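Local coordinates for protein predicted acetyltransferase (Clostridium acetobutylicum, PDB 3MGD) that binds acetyl coenzyme A in a GNAT-type fold and probably transfers its acetyl group to an acceptor, as GNAT-family acetyltransferases do, at residues A[104-109]-A[134-139]; A[51-56]-A[87-92]; A[23-28]-A[95-100]. One frame throughout, in Å; residues are numbered along the deposited sequence.

Contact 1 of 3, residues A[104-109]-A[134-139]. With ACO (acetyl coenzyme *a), chain C.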
# COMPACT_ATOMS: atom_id res chain seq x y z
N GLY A 104 -20.05 -11.05 -3.88
CA GLY A 104 -19.55 -12.31 -4.42
C GLY A 104 -18.17 -12.15 -5.05
O GLY A 104 -17.35 -13.06 -5.00
N MSE A 105 -17.91 -11.00 -5.66
CA MSE A 105 -16.57 -10.71 -6.18
C MSE A 105 -15.54 -10.70 -5.04
O MSE A 105 -14.44 -11.22 -5.20
CB MSE A 105 -16.53 -9.36 -6.89
CG MSE A 105 -17.17 -9.33 -8.26
SE MSE A 105 -16.23 -10.49 -9.51
CE MSE A 105 -16.51 -9.48 -11.16
N LEU A 106 -15.90 -10.08 -3.92
CA LEU A 106 -15.00 -10.07 -2.75
C LEU A 106 -14.61 -11.50 -2.37
O LEU A 106 -13.47 -11.75 -2.02
CB LEU A 106 -15.63 -9.34 -1.56
CG LEU A 106 -15.76 -7.81 -1.69
CD1 LEU A 106 -16.69 -7.23 -0.63
CD2 LEU A 106 -14.39 -7.17 -1.61
N ASP A 107 -15.56 -12.44 -2.43
CA ASP A 107 -15.24 -13.85 -2.12
C ASP A 107 -14.16 -14.36 -3.07
O ASP A 107 -13.23 -15.05 -2.65
CB ASP A 107 -16.46 -14.77 -2.21
CG ASP A 107 -17.50 -14.49 -1.12
OD1 ASP A 107 -17.14 -14.01 -0.03
OD2 ASP A 107 -18.69 -14.80 -1.36
N ARG A 108 -14.29 -14.05 -4.36
CA ARG A 108 -13.32 -14.51 -5.34
C ARG A 108 -11.95 -13.88 -5.10
O ARG A 108 -10.92 -14.54 -5.29
CB ARG A 108 -13.77 -14.22 -6.78
CG ARG A 108 -15.05 -14.92 -7.18
CD ARG A 108 -15.36 -14.65 -8.65
NE ARG A 108 -16.59 -15.31 -9.09
CZ ARG A 108 -16.65 -16.56 -9.56
NH1 ARG A 108 -15.55 -17.32 -9.65
NH2 ARG A 108 -17.82 -17.07 -9.94
N LEU A 109 -11.93 -12.62 -4.69
CA LEU A 109 -10.66 -11.94 -4.44
C LEU A 109 -9.96 -12.48 -3.20
O LEU A 109 -8.75 -12.65 -3.19
CB LEU A 109 -10.84 -10.43 -4.34
CG LEU A 109 -11.36 -9.77 -5.63
CD1 LEU A 109 -11.60 -8.28 -5.39
CD2 LEU A 109 -10.41 -9.98 -6.79
N LYS A 134 -17.85 -2.76 4.85
CA LYS A 134 -18.18 -2.83 6.27
C LYS A 134 -19.00 -4.08 6.55
O LYS A 134 -18.72 -4.83 7.49
CB LYS A 134 -18.93 -1.58 6.74
CG LYS A 134 -18.06 -0.33 6.93
CD LYS A 134 -16.88 -0.61 7.86
CE LYS A 134 -16.03 0.64 8.08
NZ LYS A 134 -16.73 1.67 8.90
N LYS A 135 -20.02 -4.30 5.73
CA LYS A 135 -20.87 -5.49 5.86
C LYS A 135 -20.04 -6.76 5.76
O LYS A 135 -20.29 -7.74 6.48
CB LYS A 135 -22.02 -5.48 4.84
CG LYS A 135 -22.96 -6.67 4.94
CD LYS A 135 -23.97 -6.66 3.79
CE LYS A 135 -25.09 -7.68 4.00
NZ LYS A 135 -25.85 -7.95 2.73
N TYR A 136 -19.01 -6.73 4.92
CA TYR A 136 -18.17 -7.89 4.66
C TYR A 136 -17.16 -8.19 5.77
O TYR A 136 -16.63 -9.30 5.85
CB TYR A 136 -17.41 -7.69 3.34
CG TYR A 136 -16.85 -8.96 2.73
CD1 TYR A 136 -17.66 -9.80 1.96
CD2 TYR A 136 -15.52 -9.29 2.88
CE1 TYR A 136 -17.14 -10.96 1.39
CE2 TYR A 136 -15.00 -10.44 2.32
CZ TYR A 136 -15.81 -11.27 1.57
OH TYR A 136 -15.27 -12.40 1.01
N GLY A 137 -16.85 -7.20 6.60
CA GLY A 137 -15.91 -7.41 7.68
C GLY A 137 -14.67 -6.54 7.65
O GLY A 137 -13.80 -6.66 8.50
N PHE A 138 -14.56 -5.65 6.66
CA PHE A 138 -13.41 -4.76 6.66
C PHE A 138 -13.50 -3.81 7.86
O PHE A 138 -14.60 -3.40 8.25
CB PHE A 138 -13.30 -3.98 5.35
CG PHE A 138 -12.77 -4.81 4.21
CD1 PHE A 138 -13.61 -5.67 3.51
CD2 PHE A 138 -11.45 -4.69 3.82
CE1 PHE A 138 -13.12 -6.41 2.45
CE2 PHE A 138 -10.95 -5.44 2.77
CZ PHE A 138 -11.79 -6.30 2.08
N GLN A 139 -12.35 -3.49 8.45
CA GLN A 139 -12.31 -2.68 9.66
C GLN A 139 -11.68 -1.30 9.45
O GLN A 139 -10.67 -1.18 8.76
CB GLN A 139 -11.51 -3.41 10.73
CG GLN A 139 -12.02 -4.81 11.00
CD GLN A 139 -13.31 -4.79 11.78
OE1 GLN A 139 -13.39 -4.17 12.84
NE2 GLN A 139 -14.34 -5.45 11.25
N1A ACO C . -29.58 -9.81 0.76
C2A ACO C . -29.93 -8.51 1.16
N3A ACO C . -29.23 -7.40 0.64
C4A ACO C . -28.15 -7.61 -0.31
C5A ACO C . -27.80 -8.93 -0.72
C6A ACO C . -28.48 -10.03 -0.21
N6A ACO C . -28.12 -11.36 -0.63
N7A ACO C . -26.71 -8.84 -1.66
C8A ACO C . -26.40 -7.50 -1.82
N9A ACO C . -27.28 -6.72 -0.97
C1B ACO C . -27.33 -5.27 -0.96
C2B ACO C . -26.38 -4.90 0.19
O2B ACO C . -26.59 -5.35 1.49
C3B ACO C . -26.14 -3.43 -0.07
O3B ACO C . -27.05 -2.49 0.46
P3B ACO C . -26.83 -1.78 1.87
O7A ACO C . -28.23 -1.26 2.36
O8A ACO C . -25.86 -0.58 1.71
O9A ACO C . -26.26 -2.75 2.88
C4B ACO C . -25.98 -3.44 -1.63
O4B ACO C . -26.98 -4.42 -2.07
C5B ACO C . -24.64 -3.49 -2.34
O5B ACO C . -24.03 -4.75 -2.24
P1A ACO C . -23.58 -5.54 -3.53
O1A ACO C . -24.78 -5.92 -4.43
O2A ACO C . -22.78 -6.75 -3.08
O3A ACO C . -22.63 -4.54 -4.30
P2A ACO C . -22.87 -4.02 -5.78
O4A ACO C . -24.14 -3.11 -5.91
O5A ACO C . -22.84 -5.16 -6.77
O6A ACO C . -21.59 -3.17 -6.15
CBP ACO C . -20.20 -1.20 -5.87
CCP ACO C . -21.09 -2.25 -5.22
CDP ACO C . -19.49 -0.37 -4.81
CEP ACO C . -19.22 -1.92 -6.75
CAP ACO C . -21.11 -0.25 -6.73
OAP ACO C . -22.01 0.45 -5.95
C9P ACO C . -20.37 0.62 -7.71
O9P ACO C . -19.93 0.19 -8.78
N8P ACO C . -20.21 2.01 -7.34
C7P ACO C . -19.44 2.92 -8.19
C6P ACO C . -18.00 2.56 -8.25
C5P ACO C . -17.44 2.32 -6.87
O5P ACO C . -17.69 3.10 -5.95
N4P ACO C . -16.66 1.15 -6.66
C3P ACO C . -15.88 0.95 -5.47
C2P ACO C . -14.57 1.69 -5.39
S1P ACO C . -13.59 1.29 -3.96
C ACO C . -12.69 -0.11 -4.21
O ACO C . -12.76 -0.70 -5.28
CH3 ACO C . -11.94 -0.70 -3.08
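Leu106 and Asp107, on neighbouring positions of helix 101-115, receive the ring of Tyr136 from the end of helix 129-136. Leu106 comes first. Its CB lies over one face of the Tyr136 ring, displaced toward the rim, and makes a CH-pi contact 3.9 Å from the ring centroid and 20° off the normal. Further out, CD1 of Leu106 rests 3.8 Å from CG of Tyr136, and the other branch reaches obliquely toward the Phe138 ring, with CD2 of Leu106 4.3 Å from CE1 of Phe138. The side chain also packs on Ile87 and Met90 of strand 83-92, so the leucine is packed between that strand and the tyrosine.

One residue on, OD1 of Asp107 accepts a hydrogen bond from OH of Tyr136, 2.7 Å away. The carboxylate is met on its anti side, 17° out of plane, and OD1 sits at the edge of the ring. With CG of Tyr136 opposite its own backbone N (chi1 -161°), the ring extends across to this helix.

The second helix ends in a Schellman motif at Gly137, and just before it Lys135 sends NZ to O2B of the acetyl-CoA ribose, 3.0 Å away. Leu147 of the second subunit packs on Tyr136 and Phe138. A short bond at the ring's edge and an aliphatic group over its face together restrict how Tyr136 can swing or turn.

Contact 2 of 3, residues A[51-56]-A[87-92]. With ACO (acetyl coenzyme *a), chain C.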
# COMPACT_ATOMS: atom_id res chain seq x y z
N LEU A 51 -1.44 -8.39 -10.37
CA LEU A 51 -2.82 -7.94 -10.37
C LEU A 51 -3.69 -9.06 -10.93
O LEU A 51 -3.34 -9.68 -11.93
CB LEU A 51 -2.98 -6.70 -11.27
CG LEU A 51 -4.39 -6.10 -11.27
CD1 LEU A 51 -4.64 -5.35 -9.94
CD2 LEU A 51 -4.62 -5.18 -12.49
N VAL A 52 -4.82 -9.34 -10.27
CA VAL A 52 -5.84 -10.24 -10.82
C VAL A 52 -7.16 -9.48 -10.86
O VAL A 52 -7.64 -8.99 -9.85
CB VAL A 52 -6.01 -11.51 -9.95
CG1 VAL A 52 -7.20 -12.35 -10.44
CG2 VAL A 52 -4.72 -12.35 -9.94
N GLU A 53 -7.75 -9.38 -12.04
CA GLU A 53 -9.01 -8.64 -12.17
C GLU A 53 -10.08 -9.56 -12.71
O GLU A 53 -9.98 -10.06 -13.83
CB GLU A 53 -8.84 -7.39 -13.05
CG GLU A 53 -10.17 -6.63 -13.32
CD GLU A 53 -10.00 -5.11 -13.41
OE1 GLU A 53 -10.94 -4.44 -13.89
OE2 GLU A 53 -8.93 -4.58 -13.01
N TRP A 54 -11.08 -9.82 -11.87
CA TRP A 54 -12.18 -10.68 -12.25
C TRP A 54 -13.23 -9.83 -12.97
O TRP A 54 -13.43 -8.65 -12.64
CB TRP A 54 -12.80 -11.34 -11.02
CG TRP A 54 -12.10 -12.60 -10.59
CD1 TRP A 54 -11.07 -12.72 -9.70
CD2 TRP A 54 -12.40 -13.92 -11.05
NE1 TRP A 54 -10.71 -14.05 -9.57
CE2 TRP A 54 -11.52 -14.80 -10.39
CE3 TRP A 54 -13.34 -14.45 -11.94
CZ2 TRP A 54 -11.54 -16.18 -10.61
CZ3 TRP A 54 -13.36 -15.82 -12.16
CH2 TRP A 54 -12.47 -16.67 -11.50
N ILE A 55 -13.89 -10.43 -13.95
CA ILE A 55 -14.98 -9.75 -14.63
C ILE A 55 -16.23 -10.61 -14.68
O ILE A 55 -16.16 -11.83 -14.75
CB ILE A 55 -14.59 -9.30 -16.08
CG1 ILE A 55 -14.55 -10.49 -17.02
CG2 ILE A 55 -13.26 -8.58 -16.10
CD1 ILE A 55 -14.16 -10.10 -18.43
N ALA A 56 -17.39 -9.96 -14.61
CA ALA A 56 -18.67 -10.64 -14.76
C ALA A 56 -19.22 -10.15 -16.07
O ALA A 56 -19.28 -8.94 -16.30
CB ALA A 56 -19.60 -10.27 -13.62
N ILE A 87 -7.36 -4.45 -2.63
CA ILE A 87 -8.54 -4.58 -3.48
C ILE A 87 -8.89 -3.26 -4.15
O ILE A 87 -8.80 -2.19 -3.54
CB ILE A 87 -9.73 -5.17 -2.67
CG1 ILE A 87 -9.42 -6.66 -2.39
CG2 ILE A 87 -11.06 -4.94 -3.38
CD1 ILE A 87 -10.54 -7.44 -1.74
N THR A 88 -9.28 -3.33 -5.42
CA THR A 88 -9.41 -2.13 -6.23
C THR A 88 -10.24 -2.43 -7.47
O THR A 88 -10.63 -3.58 -7.69
CB THR A 88 -7.98 -1.63 -6.63
OG1 THR A 88 -8.06 -0.31 -7.18
CG2 THR A 88 -7.29 -2.58 -7.62
N ASN A 89 -10.51 -1.40 -8.27
CA ASN A 89 -11.18 -1.57 -9.55
C ASN A 89 -12.50 -2.29 -9.41
O ASN A 89 -12.85 -3.10 -10.26
CB ASN A 89 -10.28 -2.30 -10.55
CG ASN A 89 -9.05 -1.51 -10.92
OD1 ASN A 89 -8.91 -0.35 -10.54
ND2 ASN A 89 -8.13 -2.14 -11.65
N MSE A 90 -13.24 -2.03 -8.34
CA MSE A 90 -14.55 -2.63 -8.22
C MSE A 90 -15.63 -1.73 -8.80
O MSE A 90 -15.75 -0.56 -8.47
CB MSE A 90 -14.85 -3.03 -6.78
CG MSE A 90 -13.87 -4.12 -6.29
SE MSE A 90 -14.45 -4.85 -4.61
CE MSE A 90 -16.11 -5.70 -5.20
N TYR A 91 -16.43 -2.32 -9.68
CA TYR A 91 -17.48 -1.57 -10.35
C TYR A 91 -18.57 -2.56 -10.70
O TYR A 91 -18.29 -3.66 -11.17
CB TYR A 91 -16.95 -0.87 -11.60
CG TYR A 91 -18.03 -0.05 -12.29
CD1 TYR A 91 -18.33 1.24 -11.86
CD2 TYR A 91 -18.75 -0.57 -13.34
CE1 TYR A 91 -19.34 1.99 -12.49
CE2 TYR A 91 -19.76 0.16 -13.96
CZ TYR A 91 -20.05 1.44 -13.54
OH TYR A 91 -21.06 2.16 -14.18
N THR A 92 -19.81 -2.19 -10.40
CA THR A 92 -20.96 -2.94 -10.87
C THR A 92 -21.86 -1.98 -11.66
O THR A 92 -22.13 -0.86 -11.20
CB THR A 92 -21.78 -3.55 -9.71
OG1 THR A 92 -20.99 -4.50 -8.99
CG2 THR A 92 -23.04 -4.25 -10.28
N1A ACO C . -29.58 -9.81 0.76
C2A ACO C . -29.93 -8.51 1.16
N3A ACO C . -29.23 -7.40 0.64
C4A ACO C . -28.15 -7.61 -0.31
C5A ACO C . -27.80 -8.93 -0.72
C6A ACO C . -28.48 -10.03 -0.21
N6A ACO C . -28.12 -11.36 -0.63
N7A ACO C . -26.71 -8.84 -1.66
C8A ACO C . -26.40 -7.50 -1.82
N9A ACO C . -27.28 -6.72 -0.97
C1B ACO C . -27.33 -5.27 -0.96
C2B ACO C . -26.38 -4.90 0.19
O2B ACO C . -26.59 -5.35 1.49
C3B ACO C . -26.14 -3.43 -0.07
O3B ACO C . -27.05 -2.49 0.46
P3B ACO C . -26.83 -1.78 1.87
O7A ACO C . -28.23 -1.26 2.36
O8A ACO C . -25.86 -0.58 1.71
O9A ACO C . -26.26 -2.75 2.88
C4B ACO C . -25.98 -3.44 -1.63
O4B ACO C . -26.98 -4.42 -2.07
C5B ACO C . -24.64 -3.49 -2.34
O5B ACO C . -24.03 -4.75 -2.24
P1A ACO C . -23.58 -5.54 -3.53
O1A ACO C . -24.78 -5.92 -4.43
O2A ACO C . -22.78 -6.75 -3.08
O3A ACO C . -22.63 -4.54 -4.30
P2A ACO C . -22.87 -4.02 -5.78
O4A ACO C . -24.14 -3.11 -5.91
O5A ACO C . -22.84 -5.16 -6.77
O6A ACO C . -21.59 -3.17 -6.15
CBP ACO C . -20.20 -1.20 -5.87
CCP ACO C . -21.09 -2.25 -5.22
CDP ACO C . -19.49 -0.37 -4.81
CEP ACO C . -19.22 -1.92 -6.75
CAP ACO C . -21.11 -0.25 -6.73
OAP ACO C . -22.01 0.45 -5.95
C9P ACO C . -20.37 0.62 -7.71
O9P ACO C . -19.93 0.19 -8.78
N8P ACO C . -20.21 2.01 -7.34
C7P ACO C . -19.44 2.92 -8.19
C6P ACO C . -18.00 2.56 -8.25
C5P ACO C . -17.44 2.32 -6.87
O5P ACO C . -17.69 3.10 -5.95
N4P ACO C . -16.66 1.15 -6.66
C3P ACO C . -15.88 0.95 -5.47
C2P ACO C . -14.57 1.69 -5.39
S1P ACO C . -13.59 1.29 -3.96
C ACO C . -12.69 -0.11 -4.21
O ACO C . -12.76 -0.70 -5.28
CH3 ACO C . -11.94 -0.70 -3.08
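One polar bond carries this buried contact, which spans the intervening strand 61-72: ND2 of Asn89 donates to OE2 of Glu53 at 2.9 Å, with an N-H...O angle of 159°. The acceptor is met on its syn side. It lies close to the amide plane of Asn89, although carboxylate and amide are turned 56° against each other. Glu53 reaches over with CG anti to its backbone N and a bend at chi2. On the other end of the amide, OD1 of Asn89 has a further, weak hydrogen bond from NH1 of Arg19.

The apolar share is slight, with CD1 of Leu51 4.5 Å from CG2 of Thr88. Phe42 of helix 35-47 covers Leu51, Glu53 and Asn89.

Backbone bonds to acetyl-CoA form the third group. O of Met90 accepts from N4P of the cofactor at 2.7 Å, N of Thr92 donates to its O9P at 2.9 Å, and N of Met90 has a weak bond to the acetyl O. Asn89, between flanking extended residues, takes a left-handed, positive-phi conformation. Such a bulge in the strand that pairs with the pantetheine arm like a further beta strand is the hallmark of the GNAT cofactor site.

Contact 3 of 3, residues A[23-28]-A[95-100]. With ACO (acetyl coenzyme *a), chain C.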
# COMPACT_ATOMS: atom_id res chain seq x y z
N LEU A 23 -14.26 5.64 -11.73
CA LEU A 23 -13.76 6.80 -11.01
C LEU A 23 -14.69 7.99 -11.22
O LEU A 23 -14.94 8.76 -10.30
CB LEU A 23 -12.36 7.15 -11.51
CG LEU A 23 -11.26 6.12 -11.23
CD1 LEU A 23 -9.99 6.54 -11.94
CD2 LEU A 23 -11.01 5.93 -9.72
N ILE A 24 -15.20 8.14 -12.43
CA ILE A 24 -16.09 9.25 -12.70
C ILE A 24 -17.40 9.07 -11.93
O ILE A 24 -17.92 10.02 -11.37
CB ILE A 24 -16.32 9.41 -14.21
CG1 ILE A 24 -15.04 9.93 -14.85
CG2 ILE A 24 -17.48 10.36 -14.49
CD1 ILE A 24 -15.02 9.78 -16.38
N ASP A 25 -17.91 7.85 -11.90
CA ASP A 25 -19.06 7.48 -11.06
C ASP A 25 -18.81 7.84 -9.58
O ASP A 25 -19.73 8.24 -8.86
CB ASP A 25 -19.31 5.96 -11.20
CG ASP A 25 -20.78 5.60 -11.18
OD1 ASP A 25 -21.58 6.33 -10.55
OD2 ASP A 25 -21.14 4.56 -11.80
N GLU A 26 -17.56 7.70 -9.12
CA GLU A 26 -17.20 8.04 -7.74
C GLU A 26 -17.13 9.55 -7.48
O GLU A 26 -16.98 9.98 -6.34
CB GLU A 26 -15.86 7.40 -7.35
CG GLU A 26 -15.88 5.88 -7.27
CD GLU A 26 -14.51 5.28 -7.03
OE1 GLU A 26 -13.69 5.92 -6.34
OE2 GLU A 26 -14.25 4.16 -7.53
N GLY A 27 -17.20 10.35 -8.55
CA GLY A 27 -17.23 11.80 -8.40
C GLY A 27 -15.92 12.50 -8.72
O GLY A 27 -15.80 13.71 -8.55
N ILE A 28 -14.93 11.75 -9.18
CA ILE A 28 -13.62 12.34 -9.45
C ILE A 28 -13.67 13.18 -10.73
O ILE A 28 -14.43 12.88 -11.66
CB ILE A 28 -12.50 11.27 -9.45
CG1 ILE A 28 -12.43 10.63 -8.05
CG2 ILE A 28 -11.16 11.89 -9.79
CD1 ILE A 28 -11.80 9.26 -8.01
N THR A 95 -27.69 -0.60 -13.02
CA THR A 95 -28.94 -1.35 -13.01
C THR A 95 -28.76 -2.75 -12.43
O THR A 95 -29.75 -3.44 -12.16
CB THR A 95 -29.57 -1.42 -14.41
OG1 THR A 95 -28.67 -2.07 -15.31
CG2 THR A 95 -29.89 -0.02 -14.94
N SER A 96 -27.51 -3.17 -12.24
CA SER A 96 -27.22 -4.49 -11.67
C SER A 96 -26.82 -4.44 -10.19
O SER A 96 -26.56 -5.47 -9.59
CB SER A 96 -26.10 -5.18 -12.46
OG SER A 96 -26.55 -5.64 -13.73
N ARG A 97 -26.78 -3.25 -9.61
CA ARG A 97 -26.38 -3.11 -8.22
C ARG A 97 -27.40 -3.67 -7.23
O ARG A 97 -28.57 -3.86 -7.57
CB ARG A 97 -26.08 -1.64 -7.92
CG ARG A 97 -24.80 -1.19 -8.60
CD ARG A 97 -24.54 0.31 -8.49
NE ARG A 97 -23.48 0.68 -9.43
CZ ARG A 97 -23.07 1.92 -9.66
NH1 ARG A 97 -23.62 2.94 -9.02
NH2 ARG A 97 -22.10 2.13 -10.54
N GLY A 98 -26.96 -3.94 -6.00
CA GLY A 98 -27.83 -4.46 -4.96
C GLY A 98 -28.25 -5.91 -5.11
O GLY A 98 -29.21 -6.36 -4.47
N ASN A 99 -27.55 -6.65 -5.98
CA ASN A 99 -27.86 -8.06 -6.17
C ASN A 99 -26.79 -8.97 -5.55
O ASN A 99 -26.88 -10.20 -5.61
CB ASN A 99 -28.08 -8.38 -7.65
CG ASN A 99 -29.41 -7.83 -8.17
OD1 ASN A 99 -30.45 -8.10 -7.59
ND2 ASN A 99 -29.36 -7.07 -9.26
N GLY A 100 -25.79 -8.36 -4.91
CA GLY A 100 -24.74 -9.13 -4.27
C GLY A 100 -23.55 -9.42 -5.18
O GLY A 100 -22.70 -10.26 -4.86
N1A ACO C . -29.58 -9.81 0.76
C2A ACO C . -29.93 -8.51 1.16
N3A ACO C . -29.23 -7.40 0.64
C4A ACO C . -28.15 -7.61 -0.31
C5A ACO C . -27.80 -8.93 -0.72
C6A ACO C . -28.48 -10.03 -0.21
N6A ACO C . -28.12 -11.36 -0.63
N7A ACO C . -26.71 -8.84 -1.66
C8A ACO C . -26.40 -7.50 -1.82
N9A ACO C . -27.28 -6.72 -0.97
C1B ACO C . -27.33 -5.27 -0.96
C2B ACO C . -26.38 -4.90 0.19
O2B ACO C . -26.59 -5.35 1.49
C3B ACO C . -26.14 -3.43 -0.07
O3B ACO C . -27.05 -2.49 0.46
P3B ACO C . -26.83 -1.78 1.87
O7A ACO C . -28.23 -1.26 2.36
O8A ACO C . -25.86 -0.58 1.71
O9A ACO C . -26.26 -2.75 2.88
C4B ACO C . -25.98 -3.44 -1.63
O4B ACO C . -26.98 -4.42 -2.07
C5B ACO C . -24.64 -3.49 -2.34
O5B ACO C . -24.03 -4.75 -2.24
P1A ACO C . -23.58 -5.54 -3.53
O1A ACO C . -24.78 -5.92 -4.43
O2A ACO C . -22.78 -6.75 -3.08
O3A ACO C . -22.63 -4.54 -4.30
P2A ACO C . -22.87 -4.02 -5.78
O4A ACO C . -24.14 -3.11 -5.91
O5A ACO C . -22.84 -5.16 -6.77
O6A ACO C . -21.59 -3.17 -6.15
CBP ACO C . -20.20 -1.20 -5.87
CCP ACO C . -21.09 -2.25 -5.22
CDP ACO C . -19.49 -0.37 -4.81
CEP ACO C . -19.22 -1.92 -6.75
CAP ACO C . -21.11 -0.25 -6.73
OAP ACO C . -22.01 0.45 -5.95
C9P ACO C . -20.37 0.62 -7.71
O9P ACO C . -19.93 0.19 -8.78
N8P ACO C . -20.21 2.01 -7.34
C7P ACO C . -19.44 2.92 -8.19
C6P ACO C . -18.00 2.56 -8.25
C5P ACO C . -17.44 2.32 -6.87
O5P ACO C . -17.69 3.10 -5.95
N4P ACO C . -16.66 1.15 -6.66
C3P ACO C . -15.88 0.95 -5.47
C2P ACO C . -14.57 1.69 -5.39
S1P ACO C . -13.59 1.29 -3.96
C ACO C . -12.69 -0.11 -4.21
O ACO C . -12.76 -0.70 -5.28
CH3 ACO C . -11.94 -0.70 -3.08
O HOH W 1 -23.87 5.60 -9.98
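Arg97 is the first residue of the GNAT pyrophosphate-binding motif, Q/R-x-x-G-x-G/A, and stretches from there to Asp25 near the end of helix 12-25, passing along acetyl-CoA on the way. The loop's own backbone grips the pyrophosphate: N of Gly98 donates to O4A of acetyl-CoA and N of Gly100, at the N-cap of the next helix, donates to O1A.

The CB of Arg97 starts 3.2 Å from O4A of the cofactor, and CG stays beside the same oxygen. CD moves on to the pantetheine hydroxyl, 3.6 Å from OAP. The chain is extended from CG to NE, and NE turns to the backbone O of Thr92 for a hydrogen bond. Beyond it the guanidinium lies over the first pantetheine amide, whose C9P is 3.4 Å above the guanidinium plane.

At the tip, NH2 of Arg97 forms a salt bridge with OD2 of Asp25, 2.9 Å long with an N-H...O angle of 156°. The oxygen lies near the guanidinium plane, whereas the nitrogen stands well above the carboxylate plane, 50° out of it. OD2 also has a weak bond from the hydroxyl of Tyr91. The last guanidinium nitrogen, NH1 of Arg97, donates to a water O at 2.8 Å.

How the contacts relate
From the N terminus the chain first runs through helix 12-25, whose end is joined to residues 95-100 in contact 3. Within that long loop, strand 51-58 and strand 83-92, separated by strand 61-72, are joined across it by side chains, so contact 2 is nested inside contact 3. The two meet through Tyr91, which packs on Arg97 and Asp25. Contact 1 opens only after both have closed, on the helix following the pyrophosphate loop, and joins it to helix 129-136. CE of Met105 packs against the backbone of Trp54, linking contacts 1 and 2. All three touch acetyl-CoA: contact 1 at the ribose, contact 2 mainly along the pantetheine arm, contact 3 at the pyrophosphate and the pantetheine next to it.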